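Local coordinates for acyl-CoA dehydrogenase (Slackia heliotrinireducens, PDB 4RM7), which belongs to the acyl-CoA dehydrogenase family, whose subunit has helical N- and C-terminal domains and a beta domain between them in sequence, and forms an assembly of four chains, at residues K47-L52 and T114-T119; Q91-Q96 and G120-A125; Y244-T249 and L317-M322; T296-L301 and Y324-A329. All blocks are in the same frame, centred on the assembly; numbering follows the deposited sequence. Where two conformers were deposited one is given.

Interaction 1 of 4, residues K47-L52 and T114-T119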
# COMPACT_ATOMS: atom_id res chain seq x y z
N LYS A 47 10.62 -39.63 12.52
CA LYS A 47 11.84 -40.23 13.03
C LYS A 47 13.02 -39.93 12.11
O LYS A 47 14.13 -39.69 12.56
CB LYS A 47 11.64 -41.74 13.20
CG LYS A 47 12.92 -42.53 13.41
CD LYS A 47 13.42 -42.41 14.84
CE LYS A 47 14.49 -43.45 15.15
NZ LYS A 47 15.33 -42.99 16.30
N ALA A 48 12.78 -39.92 10.80
CA ALA A 48 13.86 -39.68 9.85
C ALA A 48 14.42 -38.26 10.03
O ALA A 48 15.60 -38.02 9.76
CB ALA A 48 13.38 -39.89 8.40
N PHE A 49 13.58 -37.34 10.49
CA PHE A 49 14.03 -35.97 10.70
C PHE A 49 15.04 -35.89 11.84
O PHE A 49 16.05 -35.22 11.70
CB PHE A 49 12.86 -35.02 10.97
CG PHE A 49 13.28 -33.67 11.46
CD1 PHE A 49 13.66 -32.68 10.56
CD2 PHE A 49 13.32 -33.39 12.82
CE1 PHE A 49 14.07 -31.41 10.99
CE2 PHE A 49 13.72 -32.11 13.28
CZ PHE A 49 14.10 -31.12 12.36
N VAL A 50 14.79 -36.57 12.96
CA VAL A 50 15.74 -36.46 14.06
C VAL A 50 16.95 -37.35 13.81
O VAL A 50 17.95 -37.23 14.51
CB VAL A 50 15.12 -36.84 15.41
CG1 VAL A 50 14.14 -35.77 15.85
CG2 VAL A 50 14.47 -38.22 15.37
N ASP A 51 16.87 -38.21 12.81
CA ASP A 51 17.97 -39.07 12.44
C ASP A 51 18.83 -38.42 11.39
O ASP A 51 19.80 -38.99 10.93
CB ASP A 51 17.47 -40.41 11.92
CG ASP A 51 17.02 -41.32 13.02
OD1 ASP A 51 17.41 -41.10 14.17
OD2 ASP A 51 16.26 -42.26 12.73
N LEU A 52 18.46 -37.21 11.00
CA LEU A 52 19.13 -36.51 9.92
C LEU A 52 20.56 -36.19 10.25
O LEU A 52 20.91 -35.96 11.39
CB LEU A 52 18.41 -35.21 9.63
CG LEU A 52 17.45 -35.20 8.45
CD1 LEU A 52 16.77 -33.85 8.35
CD2 LEU A 52 18.20 -35.53 7.18
N THR A 114 15.14 -38.12 25.32
CA THR A 114 15.40 -39.47 24.85
C THR A 114 14.27 -39.96 23.97
O THR A 114 14.50 -40.56 22.92
CB THR A 114 15.61 -40.43 26.02
OG1 THR A 114 16.92 -40.20 26.56
CG2 THR A 114 15.49 -41.88 25.56
N GLU A 115 13.04 -39.68 24.38
CA GLU A 115 11.90 -40.10 23.59
C GLU A 115 11.91 -39.40 22.22
O GLU A 115 11.61 -40.01 21.19
CB GLU A 115 10.60 -39.80 24.33
CG GLU A 115 9.38 -40.13 23.51
CD GLU A 115 8.09 -39.77 24.20
OE1 GLU A 115 7.18 -39.27 23.49
OE2 GLU A 115 7.99 -39.99 25.43
N TYR A 116 12.29 -38.13 22.22
CA TYR A 116 12.33 -37.35 21.00
C TYR A 116 13.39 -37.88 20.03
O TYR A 116 13.16 -37.96 18.83
CB TYR A 116 12.58 -35.87 21.32
CG TYR A 116 12.65 -34.97 20.11
CD1 TYR A 116 11.58 -34.88 19.22
CD2 TYR A 116 13.79 -34.20 19.85
CE1 TYR A 116 11.64 -34.04 18.12
CE2 TYR A 116 13.87 -33.37 18.74
CZ TYR A 116 12.79 -33.29 17.88
OH TYR A 116 12.86 -32.47 16.79
N GLN A 117 14.54 -38.26 20.57
CA GLN A 117 15.62 -38.79 19.73
C GLN A 117 15.32 -40.19 19.22
O GLN A 117 15.74 -40.57 18.13
CB GLN A 117 16.94 -38.76 20.50
CG GLN A 117 17.38 -37.33 20.79
CD GLN A 117 18.60 -37.22 21.67
OE1 GLN A 117 19.38 -36.27 21.56
NE2 GLN A 117 18.78 -38.19 22.57
N ASP A 118 14.54 -40.94 19.99
CA ASP A 118 14.21 -42.30 19.61
C ASP A 118 12.98 -42.38 18.71
O ASP A 118 12.80 -43.37 18.01
CB ASP A 118 14.01 -43.17 20.85
CG ASP A 118 15.28 -43.29 21.70
OD1 ASP A 118 16.38 -42.98 21.20
OD2 ASP A 118 15.16 -43.71 22.88
N THR A 119 12.11 -41.37 18.74
CA THR A 119 10.89 -41.45 17.94
C THR A 119 10.62 -40.24 17.06
O THR A 119 9.86 -40.34 16.09
CB THR A 119 9.66 -41.65 18.83
OG1 THR A 119 9.35 -40.41 19.48
CG2 THR A 119 9.91 -42.73 19.86

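Interaction 2 of 4, residues Q91-Q96 and G120-A125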
# COMPACT_ATOMS: atom_id res chain seq x y z
N GLN A 91 9.42 -26.97 13.64
CA GLN A 91 9.80 -25.76 14.38
C GLN A 91 9.14 -25.73 15.76
O GLN A 91 9.76 -25.31 16.73
CB GLN A 91 9.50 -24.46 13.58
CG GLN A 91 8.08 -24.23 13.08
CD GLN A 91 7.84 -24.87 11.72
OE1 GLN A 91 8.47 -25.87 11.37
NE2 GLN A 91 6.91 -24.30 10.94
N ASN A 92 7.89 -26.20 15.87
CA ASN A 92 7.22 -26.22 17.16
C ASN A 92 7.89 -27.20 18.13
O ASN A 92 7.98 -26.92 19.32
CB ASN A 92 5.73 -26.53 17.01
CG ASN A 92 4.99 -26.57 18.34
OD1 ASN A 92 4.64 -27.63 18.85
ND2 ASN A 92 4.77 -25.40 18.93
N ASP A 93 8.37 -28.33 17.64
CA ASP A 93 9.16 -29.24 18.48
C ASP A 93 10.47 -28.61 18.96
O ASP A 93 10.83 -28.74 20.13
CB ASP A 93 9.49 -30.55 17.77
CG ASP A 93 8.26 -31.33 17.40
OD1 ASP A 93 7.21 -31.16 18.06
OD2 ASP A 93 8.36 -32.12 16.44
N LEU A 94 11.18 -27.94 18.06
CA LEU A 94 12.48 -27.36 18.42
C LEU A 94 12.32 -26.36 19.55
O LEU A 94 13.13 -26.32 20.45
CB LEU A 94 13.15 -26.69 17.22
CG LEU A 94 13.55 -27.61 16.07
CD1 LEU A 94 14.41 -26.88 15.06
CD2 LEU A 94 14.25 -28.86 16.58
N LEU A 95 11.26 -25.57 19.50
CA LEU A 95 11.07 -24.55 20.52
C LEU A 95 10.66 -25.18 21.85
O LEU A 95 11.09 -24.75 22.92
CB LEU A 95 10.02 -23.54 20.06
CG LEU A 95 9.69 -22.46 21.09
CD1 LEU A 95 10.86 -21.49 21.25
CD2 LEU A 95 8.42 -21.72 20.72
N GLN A 96 9.82 -26.21 21.76
CA GLN A 96 9.29 -26.87 22.95
C GLN A 96 10.39 -27.59 23.67
O GLN A 96 10.39 -27.70 24.90
CB GLN A 96 8.18 -27.85 22.58
CG GLN A 96 6.83 -27.22 22.40
CD GLN A 96 5.73 -28.26 22.33
OE1 GLN A 96 4.54 -27.94 22.40
NE2 GLN A 96 6.13 -29.53 22.18
N GLY A 120 11.25 -39.11 17.36
CA GLY A 120 11.01 -37.90 16.61
C GLY A 120 9.76 -37.17 17.04
O GLY A 120 9.31 -36.26 16.37
N ARG A 121 9.21 -37.57 18.17
CA ARG A 121 8.01 -36.96 18.71
C ARG A 121 8.22 -36.58 20.17
O ARG A 121 9.09 -37.11 20.83
CB ARG A 121 6.81 -37.89 18.57
CG ARG A 121 6.25 -37.96 17.17
CD ARG A 121 4.97 -38.76 17.11
NE ARG A 121 4.85 -39.51 15.87
CZ ARG A 121 4.23 -39.07 14.79
NH1 ARG A 121 3.67 -37.88 14.78
NH2 ARG A 121 4.17 -39.82 13.71
N LEU A 122 7.43 -35.63 20.64
CA LEU A 122 7.49 -35.17 22.01
C LEU A 122 6.21 -35.59 22.70
O LEU A 122 5.14 -35.54 22.11
CB LEU A 122 7.63 -33.66 22.06
CG LEU A 122 9.03 -33.11 21.88
CD1 LEU A 122 9.01 -31.60 21.94
CD2 LEU A 122 9.97 -33.66 22.93
N SER A 123 6.32 -36.01 23.94
CA SER A 123 5.18 -36.54 24.66
C SER A 123 4.42 -35.47 25.42
O SER A 123 3.52 -35.77 26.18
CB SER A 123 5.61 -37.66 25.60
OG SER A 123 6.35 -37.15 26.69
N TYR A 124 4.79 -34.21 25.24
CA TYR A 124 4.13 -33.13 25.94
C TYR A 124 3.73 -31.98 25.03
O TYR A 124 4.25 -31.85 23.94
CB TYR A 124 4.99 -32.62 27.09
CG TYR A 124 6.30 -32.02 26.67
CD1 TYR A 124 6.40 -30.68 26.37
CD2 TYR A 124 7.43 -32.79 26.59
CE1 TYR A 124 7.60 -30.13 25.99
CE2 TYR A 124 8.64 -32.25 26.22
CZ TYR A 124 8.71 -30.91 25.92
OH TYR A 124 9.91 -30.37 25.54
N ALA A 125 2.77 -31.19 25.47
CA ALA A 125 2.34 -30.01 24.74
C ALA A 125 2.42 -28.77 25.61
O ALA A 125 2.03 -28.80 26.75
CB ALA A 125 0.94 -30.20 24.21

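Interaction 3 of 4, residues Y244-T249 and L317-M322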
# COMPACT_ATOMS: atom_id res chain seq x y z
N TYR A 244 12.92 -16.81 19.99
CA TYR A 244 13.31 -17.88 19.07
C TYR A 244 12.10 -18.35 18.28
O TYR A 244 12.20 -18.61 17.08
CB TYR A 244 13.93 -19.06 19.83
CG TYR A 244 15.24 -18.74 20.49
CD1 TYR A 244 16.41 -18.71 19.77
CD2 TYR A 244 15.30 -18.47 21.85
CE1 TYR A 244 17.61 -18.41 20.37
CE2 TYR A 244 16.50 -18.17 22.47
CZ TYR A 244 17.66 -18.14 21.73
OH TYR A 244 18.86 -17.86 22.33
N GLY A 245 10.96 -18.47 18.94
CA GLY A 245 9.76 -18.92 18.26
C GLY A 245 9.37 -18.01 17.11
O GLY A 245 8.83 -18.45 16.11
N ARG A 246 9.65 -16.71 17.26
CA ARG A 246 9.38 -15.76 16.20
C ARG A 246 10.33 -15.97 15.03
O ARG A 246 9.91 -15.87 13.87
CB ARG A 246 9.49 -14.33 16.72
CG ARG A 246 8.46 -14.02 17.75
CD ARG A 246 8.40 -12.58 18.09
NE ARG A 246 7.51 -12.41 19.23
CZ ARG A 246 7.85 -11.83 20.36
NH1 ARG A 246 9.07 -11.34 20.52
NH2 ARG A 246 6.97 -11.73 21.34
N VAL A 247 11.59 -16.27 15.31
CA VAL A 247 12.53 -16.52 14.22
C VAL A 247 12.10 -17.76 13.43
O VAL A 247 12.03 -17.73 12.20
CB VAL A 247 13.97 -16.67 14.74
CG1 VAL A 247 14.91 -16.81 13.56
CG2 VAL A 247 14.36 -15.44 15.59
N PHE A 248 11.77 -18.82 14.15
CA PHE A 248 11.26 -20.04 13.55
C PHE A 248 10.05 -19.79 12.67
O PHE A 248 9.98 -20.28 11.55
CB PHE A 248 10.89 -21.05 14.64
CG PHE A 248 12.07 -21.60 15.36
CD1 PHE A 248 13.35 -21.40 14.86
CD2 PHE A 248 11.91 -22.31 16.55
CE1 PHE A 248 14.44 -21.91 15.52
CE2 PHE A 248 13.00 -22.82 17.22
CZ PHE A 248 14.27 -22.62 16.72
N THR A 249 9.10 -19.03 13.19
CA THR A 249 7.87 -18.77 12.47
C THR A 249 8.13 -17.96 11.20
O THR A 249 7.54 -18.21 10.14
CB THR A 249 6.87 -18.04 13.36
OG1 THR A 249 6.37 -18.96 14.32
CG2 THR A 249 5.71 -17.52 12.56
N LEU A 317 15.26 -5.70 19.05
CA LEU A 317 14.67 -4.92 17.97
C LEU A 317 14.75 -5.63 16.63
O LEU A 317 13.82 -5.52 15.82
CB LEU A 317 15.36 -3.59 17.85
CG LEU A 317 14.74 -2.65 16.82
CD1 LEU A 317 13.25 -2.47 17.12
CD2 LEU A 317 15.47 -1.34 16.92
N SER A 318 15.84 -6.35 16.39
CA SER A 318 15.98 -7.12 15.15
C SER A 318 14.82 -8.10 15.01
O SER A 318 14.21 -8.20 13.95
CB SER A 318 17.29 -7.89 15.12
OG SER A 318 18.42 -7.04 15.10
N VAL A 319 14.54 -8.83 16.08
CA VAL A 319 13.49 -9.85 16.08
C VAL A 319 12.11 -9.20 15.94
O VAL A 319 11.23 -9.72 15.26
CB VAL A 319 13.57 -10.70 17.35
CG1 VAL A 319 12.30 -11.53 17.55
CG2 VAL A 319 14.82 -11.60 17.29
N ALA A 320 11.93 -8.05 16.57
CA ALA A 320 10.67 -7.34 16.46
C ALA A 320 10.43 -6.82 15.03
O ALA A 320 9.31 -6.88 14.52
CB ALA A 320 10.62 -6.19 17.47
N LEU A 321 11.47 -6.30 14.38
CA LEU A 321 11.31 -5.73 13.04
C LEU A 321 11.04 -6.84 12.03
O LEU A 321 10.16 -6.74 11.20
CB LEU A 321 12.53 -4.90 12.63
CG LEU A 321 12.79 -3.62 13.44
CD1 LEU A 321 14.03 -2.91 12.93
CD2 LEU A 321 11.57 -2.70 13.40
N MSE A 322 11.82 -7.92 12.14
CA MSE A 322 11.59 -9.14 11.40
C MSE A 322 10.15 -9.65 11.53
O MSE A 322 9.48 -9.89 10.54
CB MSE A 322 12.58 -10.22 11.88
CG MSE A 322 12.38 -11.57 11.26
SE MSE A 322 13.09 -12.96 12.40
CE MSE A 322 11.65 -12.92 13.74

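Interaction 4 of 4, residues T296-L301 and Y324-A329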
# COMPACT_ATOMS: atom_id res chain seq x y z
N THR A 296 13.59 -11.23 -0.88
CA THR A 296 14.94 -10.77 -0.55
C THR A 296 14.96 -10.12 0.83
O THR A 296 15.81 -10.44 1.66
CB THR A 296 15.47 -9.76 -1.60
OG1 THR A 296 15.29 -10.31 -2.92
CG2 THR A 296 16.97 -9.50 -1.39
N ASN A 297 14.01 -9.23 1.08
CA ASN A 297 13.92 -8.53 2.35
C ASN A 297 13.64 -9.50 3.52
O ASN A 297 14.32 -9.47 4.54
CB ASN A 297 12.84 -7.43 2.28
CG ASN A 297 13.28 -6.22 1.45
OD1 ASN A 297 14.48 -6.02 1.20
ND2 ASN A 297 12.33 -5.39 1.04
N MSE A 298 12.64 -10.36 3.37
CA MSE A 298 12.34 -11.39 4.36
C MSE A 298 13.56 -12.19 4.77
O MSE A 298 13.81 -12.38 5.96
CB MSE A 298 11.29 -12.36 3.83
CG MSE A 298 9.91 -11.77 3.65
SE MSE A 298 8.71 -13.18 3.03
CE MSE A 298 8.14 -12.35 1.38
N ARG A 299 14.31 -12.64 3.77
CA ARG A 299 15.45 -13.54 3.99
C ARG A 299 16.55 -12.79 4.72
O ARG A 299 17.13 -13.30 5.67
CB ARG A 299 15.95 -14.11 2.66
CG ARG A 299 17.00 -15.19 2.80
CD ARG A 299 17.23 -15.97 1.49
NE ARG A 299 16.13 -16.89 1.23
CZ ARG A 299 15.31 -16.85 0.18
NH1 ARG A 299 15.46 -15.90 -0.75
NH2 ARG A 299 14.33 -17.75 0.07
N ASN A 300 16.81 -11.57 4.28
CA ASN A 300 17.74 -10.70 4.94
C ASN A 300 17.39 -10.46 6.42
O ASN A 300 18.27 -10.42 7.27
CB ASN A 300 17.81 -9.38 4.20
CG ASN A 300 18.71 -9.44 2.98
OD1 ASN A 300 19.60 -10.29 2.89
ND2 ASN A 300 18.50 -8.52 2.04
N LEU A 301 16.10 -10.29 6.74
CA LEU A 301 15.72 -10.01 8.11
C LEU A 301 15.82 -11.27 8.94
O LEU A 301 16.35 -11.25 10.05
CB LEU A 301 14.31 -9.44 8.19
CG LEU A 301 14.12 -8.03 7.64
CD1 LEU A 301 12.63 -7.65 7.64
CD2 LEU A 301 14.90 -7.01 8.43
N TYR A 324 7.54 -8.10 12.41
CA TYR A 324 6.57 -7.12 11.94
C TYR A 324 6.41 -7.23 10.43
O TYR A 324 5.32 -7.09 9.89
CB TYR A 324 7.01 -5.69 12.32
CG TYR A 324 6.05 -4.59 11.89
CD1 TYR A 324 4.92 -4.31 12.64
CD2 TYR A 324 6.29 -3.83 10.75
CE1 TYR A 324 4.04 -3.30 12.26
CE2 TYR A 324 5.41 -2.81 10.36
CZ TYR A 324 4.29 -2.55 11.12
OH TYR A 324 3.42 -1.56 10.73
N TYR A 325 7.51 -7.51 9.75
CA TYR A 325 7.52 -7.39 8.32
C TYR A 325 7.15 -8.70 7.61
O TYR A 325 6.39 -8.68 6.64
CB TYR A 325 8.90 -6.91 7.85
CG TYR A 325 9.02 -6.87 6.33
CD1 TYR A 325 8.52 -5.78 5.60
CD2 TYR A 325 9.60 -7.92 5.64
CE1 TYR A 325 8.62 -5.74 4.20
CE2 TYR A 325 9.71 -7.88 4.23
CZ TYR A 325 9.22 -6.80 3.53
OH TYR A 325 9.34 -6.77 2.15
N VAL A 326 7.67 -9.81 8.09
CA VAL A 326 7.76 -11.01 7.26
C VAL A 326 6.44 -11.75 7.03
O VAL A 326 6.14 -12.07 5.88
CB VAL A 326 8.81 -12.01 7.83
CG1 VAL A 326 8.77 -13.36 7.06
CG2 VAL A 326 10.20 -11.38 7.69
N PRO A 327 5.65 -12.02 8.08
CA PRO A 327 4.41 -12.76 7.79
C PRO A 327 3.48 -11.99 6.85
O PRO A 327 2.89 -12.59 5.95
CB PRO A 327 3.77 -12.94 9.17
CG PRO A 327 4.93 -12.90 10.13
CD PRO A 327 5.85 -11.86 9.54
N LYS A 328 3.37 -10.68 7.03
CA LYS A 328 2.50 -9.92 6.14
C LYS A 328 3.08 -9.94 4.71
O LYS A 328 2.35 -10.15 3.74
CB LYS A 328 2.32 -8.50 6.63
CG LYS A 328 1.30 -7.71 5.84
CD LYS A 328 1.43 -6.26 6.17
CE LYS A 328 0.15 -5.52 5.84
NZ LYS A 328 0.30 -4.06 6.11
N ALA A 329 4.39 -9.76 4.60
CA ALA A 329 5.05 -9.84 3.30
C ALA A 329 4.84 -11.21 2.68
O ALA A 329 4.56 -11.32 1.49
CB ALA A 329 6.51 -9.54 3.42

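Interaction 1 of 4, residues K47-L52 and T114-T119
Helix 43-50 meets helix 106-119 where both come to their C-terminal ends, with Lys47 CA 5.1 Å from Thr119 CA and Val50 CA 6.1 Å from Gln117 CA. At this junction Lys47 supplies the polar grip. Its NZ donates to Gln117 O at 3.1 Å, in the carbonyl plane and on a lone pair (C=O...N angle 137°), and makes a weak second bond to Asp118 O. The chain is bent at chi2 (78°), which turns CD over the backbone, 3.4 Å from Asp118 O. On its own helix, Lys47 NZ forms a salt bridge with Asp51 OD1 at 3.5 Å, so the ammonium is shared between a carboxylate and the last-turn carbonyls of the other helix. Those carbonyls lie at the negative end of a helix dipole, which would probably favour the cation further.

Both helices belong to the mainly helical N-terminal domain of the acyl-CoA dehydrogenase fold, and the more buried half of their contact is apolar. Val50 CG1 sits over one face of the Tyr116 ring in a CH-pi contact, 3.8 Å from the centroid and 25° off the normal, displaced toward the rim and nearest CZ. The other branch, Val50 CG2, packs against the backbone at Tyr116 O and Gln117 O. Beyond the valine, Tyr116 OH comes to the edge of the Phe49 ring, in its plane, at 3.6 Å from CE2. Phe49 in turn stacks on Phe90, while Tyr116 packs against Leu94 and Leu97 of helix 90-103.

Interaction 2 of 4, residues Q91-Q96 and G120-A125
Gln96 faces Leu122 and Tyr124 from helix 90-103, and its side chain can be traced outward atom by atom. CB lies 3.9 Å from Leu122 CD1 and near Tyr124 CE1, between an aliphatic branch and an aromatic rim. CG lies anti to the carbonyl carbon, and chi2 (-168°) carries CD on in an extended line; the Gln96 and Leu122 side chains slide past each other in opposite directions. At the tip the amide divides its two atoms. NE2 lies 3.6 Å from Leu122 CD1 and donates a weak bond to Tyr124 O, long at 3.5 Å and bent to 134°. Gln96 OE1 rests 3.8 Å from Ala125 CA and accepts a hydrogen bond from Leu126 N, the stronger polar partner of this amide. The amide thus meets the backbone at Tyr124 O and Leu126 N, on either side of Ala125 in sequence, which would help to set its rotation.

The backbone of Gln96 is engaged as well. Tyr124 OH donates to Gln96 O at 2.8 Å, with the donor well above the carbonyl plane (63° out of it) and the acceptor near the plane of the ring, at its edge. One helix turn earlier, Asp93 O meets Leu122 CD1 at 3.8 Å, so this methyl touches the helix at two levels.

The 120-125 segment begins at Gly120, whose positive phi breaks away from helix 106-119, and leads into strand 124-127. There Ala125 bonds to Ala168 and Leu170 of the parallel strand 168-175, while the Tyr124 ring meets Phe112 of helix 106-119 at a steep angle. The contact therefore lies where the N-terminal helices pass into the middle-domain sheet.

Interaction 3 of 4, residues Y244-T249 and L317-M322
Apolar packing accounts for most of the contact that Arg246 and Val247 make with Val319 and Met322, residues of two long helices of the C-terminal domain. The local axes approach to 9.8 Å at a crossing angle of 38°, and the nearest backbone pair is Val247 CA with Val319 CA at 7.0 Å. The valines meet branch to branch, Val247 CG2 being 4.2 Å from Val319 CG2. The other branch, Val319 CG1, lies against the aliphatic part of Arg246, 4.1 Å from CB, where the two side chains cross at about a right angle. Met322, modelled as selenomethionine, adds its CE, 3.9 Å from Arg246 CB and 4.1 Å from Val247 CG2.

A second kind of contact sets this methyl against backbone. Met322 bends at chi3 (74°), which places CE 3.4 Å from Arg246 O and 3.7 Å from Val247 N.

The polar end of Arg246 is bonded outside the contact: NE donates to Asp366 O, and the side chain also packs on Met372 of helix 369-386.

With no hydrogen bond or salt bridge between the two segments, the helices are held together here by shape and dispersion, and the buried arginine contributes its methylenes to this face.

Interaction 4 of 4, residues T296-L301 and Y324-A329
Tyr325 lies against Asn297, Met298 and Leu301, between helix 316-341 and helix 282-311. The CB of Tyr325 points toward helix 282-311, and CG lies anti to the backbone N, beside the carbonyl carbon. Leu301 crosses the tyrosine at about a right angle and brings CD1 to 3.6 Å from Tyr325 CD2. Met298 also crosses it at about a right angle, CG lying 3.9 Å from Tyr325 CE2. Nearer the phenol end, Asn297 CB is 3.7 Å from Tyr325 CE2; its amide plane stands 67° from the ring, and ND2 gives a weak 3.5 Å bond to Tyr325 OH. One face of the ring is covered from its own helix by Ala329 CB.

Met298, a selenomethionine in the model, runs obliquely across Val326, with CG 3.9 Å from Val326 CG1. It then turns at chi3 (-122°), setting CE 3.8 Å from Ala329 CB. The local axes are 9.4 Å apart at 142° between directions, and Met298 CA comes within 5.4 Å of Val326 CA. This is the antiparallel pairing of consecutive helices in the C-terminal helical bundle of the family. Helix 316-341 is kinked here: Pro327 has no N-H to give to the preceding turn.

Asn297 packs on Asn297 of the second subunit, and Leu301 on Thr296 of that subunit, so the hairpin also borders a subunit interface. Within the contact itself, a single weak hydrogen bond beside largely apolar packing implies that cohesion comes chiefly from the fit of Tyr325, Met298, Leu301 and Val326.

Interactions 1 and 2 adjoin in the N-terminal region: segment 120-125 continues directly from 114-119, and Tyr116 CB packs on Leu122 CD2 at 3.8 Å. Interactions 3 and 4 share helix 316-341, their centres about 10 Å apart, one pairing it with helix 234-270 and the other with helix 282-311. Interaction 1 is only partly buried and is the one with a charged group bonded across it; the other three are buried. Interaction 2 relies on amide, hydroxyl and backbone bonds where helix passes to strand, whereas 3 and 4 are mainly apolar bundle packing. Phe248, reaching Gln91 and Leu94, joins interactions 2 and 3, while interactions 1 and 4 lie on opposite sides of the chain's centre.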